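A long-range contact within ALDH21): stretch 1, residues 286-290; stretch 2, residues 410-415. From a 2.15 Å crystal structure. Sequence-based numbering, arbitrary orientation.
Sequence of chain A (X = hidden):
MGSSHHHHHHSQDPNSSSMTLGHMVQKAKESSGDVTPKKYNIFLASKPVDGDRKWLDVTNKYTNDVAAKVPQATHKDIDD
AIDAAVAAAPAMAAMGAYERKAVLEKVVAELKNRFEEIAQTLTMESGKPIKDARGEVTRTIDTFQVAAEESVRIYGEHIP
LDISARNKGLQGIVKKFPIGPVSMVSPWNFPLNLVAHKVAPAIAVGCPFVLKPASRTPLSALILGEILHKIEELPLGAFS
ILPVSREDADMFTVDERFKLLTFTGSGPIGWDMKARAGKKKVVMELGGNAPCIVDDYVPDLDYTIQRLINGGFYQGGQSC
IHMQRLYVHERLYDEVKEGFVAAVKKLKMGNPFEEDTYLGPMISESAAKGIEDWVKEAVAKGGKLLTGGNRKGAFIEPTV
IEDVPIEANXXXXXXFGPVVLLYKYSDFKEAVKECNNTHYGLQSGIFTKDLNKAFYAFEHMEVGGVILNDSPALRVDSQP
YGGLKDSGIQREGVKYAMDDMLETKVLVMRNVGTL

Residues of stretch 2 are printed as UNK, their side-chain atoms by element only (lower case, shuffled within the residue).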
# COMPACT_ATOMS: atom_id res chain seq x y z
N LEU A 286 -1.16 -27.84 -2.84
CA LEU A 286 -1.61 -29.23 -2.95
C LEU A 286 -2.87 -29.33 -3.79
O LEU A 286 -3.22 -28.35 -4.45
CB LEU A 286 -1.73 -29.90 -1.55
CG LEU A 286 -0.57 -29.56 -0.57
CD1 LEU A 286 -0.90 -29.98 0.82
CD2 LEU A 286 0.79 -30.13 -1.04
N GLY A 287 -3.51 -30.49 -3.79
CA GLY A 287 -4.69 -30.73 -4.62
C GLY A 287 -5.98 -30.02 -4.26
O GLY A 287 -6.03 -29.20 -3.35
N GLY A 288 -7.02 -30.35 -5.00
CA GLY A 288 -8.34 -29.80 -4.78
C GLY A 288 -9.46 -30.70 -5.24
O GLY A 288 -9.23 -31.77 -5.79
N ASN A 289 -10.68 -30.28 -4.97
CA ASN A 289 -11.90 -30.99 -5.41
C ASN A 289 -12.88 -29.85 -5.68
O ASN A 289 -13.85 -29.63 -4.94
CB ASN A 289 -12.39 -31.97 -4.33
CG ASN A 289 -13.63 -32.77 -4.65
OD1 ASN A 289 -14.38 -32.48 -5.60
ND2 ASN A 289 -13.87 -33.79 -3.85
N ALA A 290 -12.55 -29.08 -6.74
CA ALA A 290 -13.23 -27.86 -7.12
C ALA A 290 -14.67 -28.02 -7.62
O ALA A 290 -14.95 -28.71 -8.61
CB ALA A 290 -12.42 -27.10 -8.15
N UNK A 410 -14.73 -41.03 -5.72
CA UNK A 410 -14.86 -40.05 -6.79
C UNK A 410 -15.43 -38.73 -6.25
O UNK A 410 -15.08 -37.67 -6.76
c UNK A 410 -15.73 -40.59 -7.91
N UNK A 411 -16.27 -38.79 -5.19
CA UNK A 411 -16.86 -37.60 -4.57
C UNK A 411 -16.00 -37.01 -3.43
O UNK A 411 -15.82 -35.80 -3.36
n UNK A 411 -19.73 -32.83 -1.46
n UNK A 411 -19.67 -34.38 -3.16
c UNK A 411 -19.04 -35.41 -4.00
n UNK A 411 -17.78 -33.92 -1.93
c UNK A 411 -19.06 -33.71 -2.19
c UNK A 411 -19.02 -36.78 -3.32
c UNK A 411 -18.31 -37.90 -4.12
N UNK A 412 -15.46 -37.88 -2.58
CA UNK A 412 -14.67 -37.53 -1.40
C UNK A 412 -13.24 -37.05 -1.72
O UNK A 412 -12.74 -36.12 -1.07
c UNK A 412 -14.07 -41.19 1.32
c UNK A 412 -14.66 -38.75 -0.45
c UNK A 412 -14.21 -39.76 1.86
n UNK A 412 -12.66 -41.56 1.02
c UNK A 412 -13.91 -38.61 0.87
N UNK A 413 -12.58 -37.68 -2.70
CA UNK A 413 -11.19 -37.39 -3.03
C UNK A 413 -11.00 -36.70 -4.37
O UNK A 413 -11.91 -36.69 -5.21
c UNK A 413 -10.55 -39.64 -1.87
o UNK A 413 -9.28 -38.22 -0.43
c UNK A 413 -10.15 -39.12 -0.50
o UNK A 413 -10.69 -39.63 0.50
c UNK A 413 -10.36 -38.70 -3.05
N UNK A 414 -9.79 -36.17 -4.59
CA UNK A 414 -9.36 -35.55 -5.83
C UNK A 414 -9.19 -36.69 -6.84
O UNK A 414 -8.40 -37.61 -6.62
c UNK A 414 -7.45 -34.18 -6.88
c UNK A 414 -8.01 -34.83 -5.62
o UNK A 414 -5.29 -33.81 -5.98
o UNK A 414 -6.22 -32.15 -7.09
c UNK A 414 -6.23 -33.31 -6.63
N UNK A 415 -9.97 -36.65 -7.93
CA UNK A 415 -9.89 -37.69 -8.95
C UNK A 415 -8.67 -37.45 -9.89
O UNK A 415 -8.02 -38.41 -10.30
c UNK A 415 -11.26 -37.88 -9.67
c UNK A 415 -11.61 -36.71 -10.59
c UNK A 415 -11.33 -39.22 -10.42
c UNK A 415 -12.79 -39.91 -10.43

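Position 410 carries a single side-chain carbon, a bare CB that points away from stretch 1 and makes no contact with it. One carbon and nothing more is alanine, A410, lying on the last turn of a helix that begins earlier in the chain.

Position 411 has three carbons in a row, a nitrogen, then a carbon holding two further nitrogens. Its CB points away from stretch 1, yet the long chain bends back until a terminal nitrogen comes near the N289 side chain, an oblique approach and no bond. What this position gives N289 is its backbone: N289 ND2 donates to O of 411 at 2.8 Å. The planar end is a guanidinium, so the residue is arginine, R411. Its NH1 lies 4.4 Å from N289 ND2, and both NH1 and NH2 are hydrogen-bonded elsewhere in the structure.

At position 412, four carbons in a row end in one nitrogen, and its CB points away from stretch 1. This is lysine, K412.

Position 413 shows three carbons, the third bearing two oxygens: a carboxylate on a two-carbon stem, hence glutamate, E413. It is the first residue to leave helical phi/psi, and its CB also points away from stretch 1. It pairs with its neighbour, K412 NZ meeting E413 OE2 at 2.8 Å in a hydrogen-bonded salt bridge.

Position 414 has the same atom count, three carbons and a terminal pair of oxygens, but here the chain is extended (chi1 and chi2 both t) and its end comes up to the glycines of stretch 1. It is glutamate too, E414. Its OE2 accepts from G288 N at 2.9 Å, with a nearly straight angle of 166°, and lies 3.2 Å from G287 CA.

Position 415 has four carbons, forked at the first, with one arm two carbons long. That is isoleucine, I415, whose side-chain end leads away from stretch 1.

The contact is small, 224 Å² in all, and rests on two hydrogen bonds that each join a side chain to a backbone. Stretch 1 donates both; the side chain comes from stretch 1 in one, N289, and from stretch 2 in the other, E414. The backbones come close, with N289 CA and E414 CA 5.2 Å apart. At G287 the lack of a side chain leaves room for the carboxylate: an ideal CB there would sit 2.1 Å from E414 OE1, a clash. The rule to read here is polar reach into a bare backbone, with room left for the reaching group.

Stretch 2 410-415: ARKEEI
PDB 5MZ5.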